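Local structure of N-alpha-acetyltransferase 35, NatC auxiliary subunit (Saccharomyces cerevisiae, 6YGA) at residues 408-413 and 458-463; 223-228 and 251-256. The protein serves as the auxiliary subunit of the yeast NatC N-terminal acetyltransferase, which acetylates the N-terminal Met of the L-A virus Gag protein. All blocks are in the same frame, centred on the assembly; numbering follows the deposited sequence.

Contact 1 (408-413 and 458-463); sequences RYRQGF and DIYKPF. With EDO (1,2-ethanediol), chain X; EDO (1,2-ethanediol), chain C.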
ATOM      1  N   ARG B 408      -0.429   1.355  -4.491  1.00 41.79           N
ATOM      2  CA  ARG B 408      -1.726   1.970  -4.758  1.00 38.92           C
ATOM      3  C   ARG B 408      -1.665   2.899  -5.962  1.00 38.35           C
ATOM      4  O   ARG B 408      -2.684   3.114  -6.629  1.00 37.76           O
ATOM      5  CB  ARG B 408      -2.212   2.738  -3.529  1.00 39.81           C
ATOM      6  CG  ARG B 408      -2.550   1.864  -2.337  1.00 44.28           C
ATOM      7  CD  ARG B 408      -3.840   1.100  -2.558  1.00 43.57           C
ATOM      8  NE  ARG B 408      -4.230   0.331  -1.380  1.00 46.61           N
ATOM      9  CZ  ARG B 408      -5.433  -0.202  -1.204  1.00 46.03           C
ATOM     10  NH1 ARG B 408      -6.370  -0.045  -2.130  1.00 46.25           N
ATOM     11  NH2 ARG B 408      -5.705  -0.886  -0.100  1.00 43.70           N
ATOM     12  N   TYR B 409      -0.491   3.466  -6.246  1.00 37.43           N
ATOM     13  CA  TYR B 409      -0.345   4.333  -7.409  1.00 36.97           C
ATOM     14  C   TYR B 409      -0.747   3.602  -8.684  1.00 37.28           C
ATOM     15  O   TYR B 409      -1.529   4.117  -9.489  1.00 36.62           O
ATOM     16  CB  TYR B 409       1.094   4.845  -7.492  1.00 35.00           C
ATOM     17  CG  TYR B 409       1.415   5.668  -8.720  1.00 34.78           C
ATOM     18  CD1 TYR B 409       0.828   6.914  -8.925  1.00 36.49           C
ATOM     19  CD2 TYR B 409       2.324   5.208  -9.663  1.00 33.00           C
ATOM     20  CE1 TYR B 409       1.133   7.670 -10.047  1.00 36.15           C
ATOM     21  CE2 TYR B 409       2.635   5.953 -10.782  1.00 33.16           C
ATOM     22  CZ  TYR B 409       2.040   7.181 -10.970  1.00 37.13           C
ATOM     23  OH  TYR B 409       2.358   7.915 -12.091  1.00 40.10           O
ATOM     24  N   ARG B 410      -0.237   2.382  -8.871  1.00 37.07           N
ATOM     25  CA  ARG B 410      -0.608   1.618 -10.057  1.00 34.87           C
ATOM     26  C   ARG B 410      -2.065   1.181  -9.995  1.00 37.33           C
ATOM     27  O   ARG B 410      -2.754   1.150 -11.023  1.00 38.81           O
ATOM     28  CB  ARG B 410       0.309   0.409 -10.223  1.00 30.55           C
ATOM     29  CG  ARG B 410      -0.024  -0.437 -11.439  1.00 31.19           C
ATOM     30  CD  ARG B 410       0.987  -1.545 -11.656  1.00 34.61           C
ATOM     31  NE  ARG B 410       0.799  -2.187 -12.953  1.00 37.47           N
ATOM     32  CZ  ARG B 410       0.030  -3.252 -13.153  1.00 40.53           C
ATOM     33  NH1 ARG B 410      -0.629  -3.799 -12.138  1.00 39.71           N
ATOM     34  NH2 ARG B 410      -0.082  -3.764 -14.369  1.00 39.80           N
ATOM     35  N   GLN B 411      -2.558   0.849  -8.798  1.00 36.14           N
ATOM     36  CA  GLN B 411      -3.940   0.397  -8.671  1.00 36.76           C
ATOM     37  C   GLN B 411      -4.931   1.512  -8.980  1.00 37.76           C
ATOM     38  O   GLN B 411      -6.049   1.235  -9.424  1.00 37.64           O
ATOM     39  CB  GLN B 411      -4.178  -0.163  -7.269  1.00 37.67           C
ATOM     40  CG  GLN B 411      -3.363  -1.412  -6.981  1.00 40.39           C
ATOM     41  CD  GLN B 411      -3.264  -1.736  -5.503  1.00 41.55           C
ATOM     42  OE1 GLN B 411      -4.166  -1.431  -4.720  1.00 41.94           O
ATOM     43  NE2 GLN B 411      -2.158  -2.359  -5.114  1.00 40.39           N
ATOM     44  N   GLY B 412      -4.542   2.768  -8.758  1.00 38.22           N
ATOM     45  CA  GLY B 412      -5.433   3.871  -9.065  1.00 39.36           C
ATOM     46  C   GLY B 412      -5.761   3.982 -10.540  1.00 43.88           C
ATOM     47  O   GLY B 412      -6.814   4.508 -10.909  1.00 44.99           O
ATOM     48  N   PHE B 413      -4.877   3.482 -11.405  1.00 42.86           N
ATOM     49  CA  PHE B 413      -5.122   3.585 -12.837  1.00 42.39           C
ATOM     50  C   PHE B 413      -6.175   2.596 -13.316  1.00 47.03           C
ATOM     51  O   PHE B 413      -6.798   2.837 -14.355  1.00 47.70           O
ATOM     52  CB  PHE B 413      -3.817   3.396 -13.613  1.00 38.11           C
ATOM     53  CG  PHE B 413      -2.875   4.563 -13.505  1.00 35.15           C
ATOM     54  CD1 PHE B 413      -3.161   5.765 -14.133  1.00 34.96           C
ATOM     55  CD2 PHE B 413      -1.703   4.456 -12.778  1.00 30.59           C
ATOM     56  CE1 PHE B 413      -2.290   6.841 -14.035  1.00 35.42           C
ATOM     57  CE2 PHE B 413      -0.830   5.524 -12.676  1.00 33.18           C
ATOM     58  CZ  PHE B 413      -1.122   6.719 -13.304  1.00 34.34           C
ATOM     59  N   ASP B 458       7.518  -5.521 -10.162  1.00 40.04           N
ATOM     60  CA  ASP B 458       7.820  -6.926 -10.441  1.00 43.75           C
ATOM     61  C   ASP B 458       6.543  -7.747 -10.592  1.00 39.55           C
ATOM     62  O   ASP B 458       6.481  -8.912 -10.195  1.00 41.83           O
ATOM     63  CB  ASP B 458       8.734  -7.527  -9.366  1.00 50.77           C
ATOM     64  CG  ASP B 458      10.160  -7.021  -9.468  1.00 58.79           C
ATOM     65  OD1 ASP B 458      10.751  -7.144 -10.560  1.00 63.96           O
ATOM     66  OD2 ASP B 458      10.686  -6.490  -8.469  1.00 61.02           O
ATOM     67  N   ILE B 459       5.511  -7.124 -11.163  1.00 36.57           N
ATOM     68  CA  ILE B 459       4.269  -7.833 -11.441  1.00 37.63           C
ATOM     69  C   ILE B 459       4.477  -8.858 -12.548  1.00 35.55           C
ATOM     70  O   ILE B 459       3.944  -9.971 -12.490  1.00 37.07           O
ATOM     71  CB  ILE B 459       3.162  -6.825 -11.799  1.00 42.88           C
ATOM     72  CG1 ILE B 459       2.835  -5.939 -10.595  1.00 45.75           C
ATOM     73  CG2 ILE B 459       1.918  -7.545 -12.290  1.00 45.26           C
ATOM     74  CD1 ILE B 459       2.349  -6.711  -9.386  1.00 47.64           C
ATOM     75  N   TYR B 460       5.270  -8.514 -13.559  1.00 32.95           N
ATOM     76  CA  TYR B 460       5.415  -9.347 -14.743  1.00 32.37           C
ATOM     77  C   TYR B 460       6.567 -10.330 -14.582  1.00 32.83           C
ATOM     78  O   TYR B 460       7.657  -9.968 -14.131  1.00 31.48           O
ATOM     79  CB  TYR B 460       5.652  -8.481 -15.981  1.00 30.45           C
ATOM     80  CG  TYR B 460       4.715  -7.301 -16.105  1.00 32.91           C
ATOM     81  CD1 TYR B 460       3.345  -7.449 -15.913  1.00 35.77           C
ATOM     82  CD2 TYR B 460       5.204  -6.035 -16.405  1.00 34.07           C
ATOM     83  CE1 TYR B 460       2.488  -6.368 -16.022  1.00 36.82           C
ATOM     84  CE2 TYR B 460       4.360  -4.951 -16.516  1.00 33.87           C
ATOM     85  CZ  TYR B 460       3.003  -5.120 -16.324  1.00 36.21           C
ATOM     86  OH  TYR B 460       2.167  -4.035 -16.438  1.00 34.90           O
ATOM     87  N   LYS B 461       6.323 -11.574 -14.970  1.00 34.16           N
ATOM     88  CA  LYS B 461       7.383 -12.565 -14.973  1.00 37.57           C
ATOM     89  C   LYS B 461       8.230 -12.412 -16.233  1.00 38.55           C
ATOM     90  O   LYS B 461       7.790 -11.812 -17.216  1.00 37.41           O
ATOM     91  CB  LYS B 461       6.795 -13.969 -14.877  1.00 41.03           C
ATOM     92  CG  LYS B 461       6.230 -14.302 -13.502  1.00 43.76           C
ATOM     93  CD  LYS B 461       5.699 -15.726 -13.448  1.00 49.08           C
ATOM     94  CE  LYS B 461       6.810 -16.741 -13.666  1.00 51.94           C
ATOM     95  NZ  LYS B 461       7.900 -16.596 -12.661  1.00 53.30           N
ATOM     96  N   PRO B 462       9.467 -12.924 -16.220  1.00 39.73           N
ATOM     97  CA  PRO B 462      10.337 -12.755 -17.397  1.00 39.21           C
ATOM     98  C   PRO B 462       9.719 -13.199 -18.715  1.00 41.70           C
ATOM     99  O   PRO B 462       9.973 -12.559 -19.744  1.00 40.14           O
ATOM    100  CB  PRO B 462      11.565 -13.598 -17.031  1.00 39.42           C
ATOM    101  CG  PRO B 462      11.634 -13.500 -15.549  1.00 40.06           C
ATOM    102  CD  PRO B 462      10.202 -13.497 -15.075  1.00 37.94           C
ATOM    103  N   PHE B 463       8.916 -14.266 -18.728  1.00 41.82           N
ATOM    104  CA  PHE B 463       8.343 -14.707 -19.996  1.00 40.99           C
ATOM    105  C   PHE B 463       7.272 -13.751 -20.505  1.00 39.19           C
ATOM    106  O   PHE B 463       6.972 -13.759 -21.703  1.00 40.22           O
ATOM    107  CB  PHE B 463       7.788 -16.133 -19.873  1.00 44.15           C
ATOM    108  CG  PHE B 463       6.470 -16.236 -19.147  1.00 46.89           C
ATOM    109  CD1 PHE B 463       5.268 -16.048 -19.817  1.00 47.03           C
ATOM    110  CD2 PHE B 463       6.433 -16.577 -17.806  1.00 47.85           C
ATOM    111  CE1 PHE B 463       4.060 -16.164 -19.152  1.00 48.39           C
ATOM    112  CE2 PHE B 463       5.227 -16.697 -17.136  1.00 46.54           C
ATOM    113  CZ  PHE B 463       4.041 -16.489 -17.809  1.00 46.27           C
TER
HETATM  114  C1  EDO X 813      -7.013   2.208  -5.303  1.00 70.66           C
HETATM  115  O1  EDO X 813      -7.055   0.836  -4.890  1.00 71.92           O
HETATM  116  C2  EDO X 813      -5.575   2.712  -5.245  1.00 68.67           C
HETATM  117  O2  EDO X 813      -5.516   4.092  -5.628  1.00 67.32           O
HETATM  118  C1  EDO C 823      -2.814  -6.614 -15.134  1.00 68.72           C
HETATM  119  O1  EDO C 823      -1.435  -6.588 -15.516  1.00 66.40           O
HETATM  120  C2  EDO C 823      -2.997  -5.926 -13.785  1.00 70.16           C
HETATM  121  O2  EDO C 823      -2.313  -6.662 -12.764  1.00 70.04           O
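In the TPR-repeat region of this subunit, Arg-410 of helix 406-429 reaches across to Ile-459 and Tyr-460, in the loop that joins helix 433-456 to helix 465-506. The backbones stay well apart, with the CA atoms of Arg-410 and Ile-459 10.7 Å from each other, and one long side chain spans most of that gap. Arginine suits the task by its length and its several N-H groups; with CG anti to the backbone N (chi1 180°) and the chain extended as far as NE, the guanidinium is carried out to the loop. There Arg-410 NH2 gives a weak, bent hydrogen bond to Tyr-460 OH (3.1 Å, 133° at the hydrogen), with the guanidinium and ring planes nearly perpendicular. Ile-459 CG1 lies obliquely to the guanidinium, 4.4 Å from Arg-410 NH1.

The loop follows a helix that ends in a Schellman motif at Asp-458, after which Ile-459 points toward the arginine and the end of Tyr-460 comes near it. Stronger polar partners lie on helix 433-456 itself: Arg-410 NE bonds to Phe-450 O, Tyr-460 OH to Ser-451 O, and the Phe-450 ring adds a cation-pi contact. The buried charge is probably eased mainly by the Phe-450 carbonyl and ring, with the hydroxyl a weak addition. The 1,2-ethanediol of chain C, probably from the crystallisation liquor, also takes weak bonds from the guanidinium: Arg-410 NH1 to its O2 at 3.4 Å and Arg-410 NH2 to its O1 at 3.3 Å. On the catalytic-subunit side, Arg-140 of the N-alpha-acetyltransferase 30 chain packs on Ile-459.

Contact 2 (223-228 and 251-256); sequences ILKIII and IENANS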
ATOM      1  N   ILE B 223      15.072  18.533  22.055  1.00 69.78           N
ATOM      2  CA  ILE B 223      13.839  17.752  21.993  1.00 67.09           C
ATOM      3  C   ILE B 223      12.627  18.668  22.104  1.00 68.35           C
ATOM      4  O   ILE B 223      11.663  18.551  21.337  1.00 69.02           O
ATOM      5  CB  ILE B 223      13.835  16.673  23.091  1.00 65.34           C
ATOM      6  CG1 ILE B 223      14.796  15.539  22.736  1.00 65.56           C
ATOM      7  CG2 ILE B 223      12.435  16.131  23.315  1.00 62.52           C
ATOM      8  CD1 ILE B 223      14.895  14.473  23.804  1.00 66.24           C
ATOM      9  N   LEU B 224      12.669  19.607  23.052  1.00 69.64           N
ATOM     10  CA  LEU B 224      11.545  20.516  23.255  1.00 70.39           C
ATOM     11  C   LEU B 224      11.278  21.356  22.011  1.00 68.97           C
ATOM     12  O   LEU B 224      10.120  21.547  21.621  1.00 68.12           O
ATOM     13  CB  LEU B 224      11.815  21.414  24.463  1.00 75.10           C
ATOM     14  CG  LEU B 224      10.640  21.662  25.409  1.00 78.73           C
ATOM     15  CD1 LEU B 224      10.156  20.360  25.986  1.00 78.64           C
ATOM     16  CD2 LEU B 224      11.047  22.585  26.527  1.00 83.32           C
ATOM     17  N   LYS B 225      12.334  21.865  21.372  1.00 67.68           N
ATOM     18  CA  LYS B 225      12.142  22.683  20.177  1.00 64.65           C
ATOM     19  C   LYS B 225      11.657  21.841  19.004  1.00 61.48           C
ATOM     20  O   LYS B 225      10.889  22.325  18.164  1.00 58.95           O
ATOM     21  CB  LYS B 225      13.435  23.407  19.814  1.00 63.28           C
ATOM     22  CG  LYS B 225      13.905  24.432  20.830  1.00 64.36           C
ATOM     23  CD  LYS B 225      15.153  25.146  20.332  1.00 65.58           C
ATOM     24  CE  LYS B 225      15.562  26.274  21.265  1.00 70.14           C
ATOM     25  NZ  LYS B 225      16.759  27.009  20.768  1.00 73.51           N
ATOM     26  N   ILE B 226      12.103  20.584  18.924  1.00 60.94           N
ATOM     27  CA  ILE B 226      11.613  19.680  17.885  1.00 57.27           C
ATOM     28  C   ILE B 226      10.110  19.482  18.027  1.00 55.89           C
ATOM     29  O   ILE B 226       9.359  19.552  17.046  1.00 53.82           O
ATOM     30  CB  ILE B 226      12.367  18.336  17.937  1.00 55.57           C
ATOM     31  CG1 ILE B 226      13.776  18.474  17.355  1.00 56.40           C
ATOM     32  CG2 ILE B 226      11.602  17.254  17.188  1.00 51.09           C
ATOM     33  CD1 ILE B 226      14.557  17.174  17.346  1.00 55.58           C
ATOM     34  N   ILE B 227       9.647  19.253  19.259  1.00 56.70           N
ATOM     35  CA  ILE B 227       8.219  19.058  19.497  1.00 57.24           C
ATOM     36  C   ILE B 227       7.432  20.296  19.084  1.00 59.42           C
ATOM     37  O   ILE B 227       6.350  20.192  18.496  1.00 58.81           O
ATOM     38  CB  ILE B 227       7.973  18.682  20.970  1.00 56.50           C
ATOM     39  CG1 ILE B 227       8.665  17.354  21.297  1.00 56.50           C
ATOM     40  CG2 ILE B 227       6.483  18.586  21.267  1.00 54.98           C
ATOM     41  CD1 ILE B 227       8.452  16.872  22.716  1.00 57.94           C
ATOM     42  N   ILE B 228       7.973  21.486  19.365  1.00 61.33           N
ATOM     43  CA  ILE B 228       7.326  22.727  18.940  1.00 59.68           C
ATOM     44  C   ILE B 228       7.172  22.759  17.423  1.00 58.10           C
ATOM     45  O   ILE B 228       6.128  23.164  16.897  1.00 55.27           O
ATOM     46  CB  ILE B 228       8.115  23.945  19.457  1.00 59.47           C
ATOM     47  CG1 ILE B 228       7.967  24.066  20.975  1.00 61.12           C
ATOM     48  CG2 ILE B 228       7.666  25.221  18.757  1.00 58.10           C
ATOM     49  CD1 ILE B 228       8.685  25.254  21.573  1.00 62.12           C
ATOM     50  N   ILE B 251      15.037  20.587  11.078  1.00 60.35           N
ATOM     51  CA  ILE B 251      16.206  19.942  10.487  1.00 61.58           C
ATOM     52  C   ILE B 251      17.453  20.235  11.314  1.00 67.40           C
ATOM     53  O   ILE B 251      18.247  19.334  11.609  1.00 71.78           O
ATOM     54  CB  ILE B 251      16.377  20.389   9.023  1.00 58.29           C
ATOM     55  CG1 ILE B 251      15.227  19.861   8.164  1.00 55.95           C
ATOM     56  CG2 ILE B 251      17.717  19.929   8.471  1.00 56.66           C
ATOM     57  CD1 ILE B 251      15.159  20.472   6.775  1.00 53.80           C
ATOM     58  N   GLU B 252      17.644  21.501  11.700  1.00 68.74           N
ATOM     59  CA  GLU B 252      18.826  21.877  12.470  1.00 73.40           C
ATOM     60  C   GLU B 252      18.878  21.132  13.797  1.00 71.05           C
ATOM     61  O   GLU B 252      19.921  20.586  14.177  1.00 72.92           O
ATOM     62  CB  GLU B 252      18.839  23.387  12.709  1.00 80.80           C
ATOM     63  CG  GLU B 252      18.861  24.220  11.441  1.00 87.36           C
ATOM     64  CD  GLU B 252      18.520  25.673  11.700  1.00 92.93           C
ATOM     65  OE1 GLU B 252      18.199  26.009  12.859  1.00 96.05           O
ATOM     66  OE2 GLU B 252      18.568  26.477  10.744  1.00 94.71           O
ATOM     67  N   ASN B 253      17.755  21.096  14.516  1.00 68.60           N
ATOM     68  CA  ASN B 253      17.739  20.457  15.826  1.00 70.75           C
ATOM     69  C   ASN B 253      17.899  18.947  15.710  1.00 68.35           C
ATOM     70  O   ASN B 253      18.543  18.322  16.561  1.00 68.98           O
ATOM     71  CB  ASN B 253      16.454  20.811  16.567  1.00 72.11           C
ATOM     72  CG  ASN B 253      16.415  22.262  16.992  1.00 75.21           C
ATOM     73  OD1 ASN B 253      16.814  23.151  16.241  1.00 75.66           O
ATOM     74  ND2 ASN B 253      15.957  22.509  18.210  1.00 77.46           N
ATOM     75  N   ALA B 254      17.327  18.342  14.667  1.00 65.03           N
ATOM     76  CA  ALA B 254      17.519  16.911  14.462  1.00 63.43           C
ATOM     77  C   ALA B 254      18.978  16.593  14.158  1.00 66.20           C
ATOM     78  O   ALA B 254      19.502  15.565  14.601  1.00 69.78           O
ATOM     79  CB  ALA B 254      16.610  16.410  13.340  1.00 59.58           C
ATOM     80  N   ASN B 255      19.654  17.471  13.411  1.00 66.52           N
ATOM     81  CA  ASN B 255      21.069  17.259  13.120  1.00 69.52           C
ATOM     82  C   ASN B 255      21.923  17.401  14.374  1.00 70.73           C
ATOM     83  O   ASN B 255      22.882  16.644  14.567  1.00 70.45           O
ATOM     84  CB  ASN B 255      21.541  18.234  12.041  1.00 73.41           C
ATOM     85  CG  ASN B 255      21.327  17.702  10.636  1.00 76.86           C
ATOM     86  OD1 ASN B 255      21.505  16.512  10.377  1.00 80.42           O
ATOM     87  ND2 ASN B 255      20.944  18.585   9.720  1.00 77.14           N
ATOM     88  N   SER B 256      21.597  18.369  15.236  1.00 71.16           N
ATOM     89  CA  SER B 256      22.378  18.562  16.453  1.00 75.01           C
ATOM     90  C   SER B 256      22.237  17.369  17.391  1.00 74.87           C
ATOM     91  O   SER B 256      23.212  16.954  18.028  1.00 76.41           O
ATOM     92  CB  SER B 256      21.950  19.851  17.153  1.00 75.93           C
ATOM     93  OG  SER B 256      22.108  20.971  16.300  1.00 75.67           O
TER
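Ile-226 and Asn-253 meet where helices 215-231 and 245-260 pack against each other; the axes of 223-228 and 251-256 approach to 9.3 Å, nearly antiparallel, with a crossing angle of -149°. The two side chains slide past one another in opposite directions, bringing Ile-226 CG1 to 3.6 Å from Asn-253 CB. In Ile-226, CG1 lies anti to the carbonyl carbon (chi1 -75°); although the CB bond does not aim at the other helix, the extended branch carries its end nearer, and CD1 of Ile-226 lies 4.0 Å from Ala-254 N. Isoleucine suits the place by offering a compact aliphatic end that packs against the backbone at Asn-253 and Ala-254, an approach that the small Ala-254 may ease.

Lys-225 takes part through its methylenes. Its chain is extended beyond CG and runs roughly at right angles to Asn-253, whose amide group lies beside these methylenes, while the ammonium end leads away from the other helix. Lys-225 also touches Leu-204 on helix 193-209, and Ala-254 touches Ile-301 on helix 298-311, so the pair sits within a larger helical bundle. With contact made by methylene and methyl groups, a short polar side chain and the backbone of 251-256, cohesion here depends chiefly on close van der Waals fit.

All touching residues of contact 1 are buried; contact 2 is buried except for Lys-225 at its edge. They lie in different parts of the chain, with centres 40 Å apart and nearest atoms about 25 Å apart, and share no helix. Contact 1 lies nearer the centre of the chain, joins a helix to an interhelical loop, and has the N-alpha-acetyltransferase 30 chain alongside it. Contact 2 pairs two helices farther out, where no other protein chain of the assembly touches the segments. The chemistry follows: in contact 1 a single charged side chain reaches over a wide backbone gap to a weak hydrogen bond, its firmer polar and cation-pi partners lying on helix 433-456, whereas in contact 2 neighbouring helices approach closely enough for aliphatic groups to do the packing.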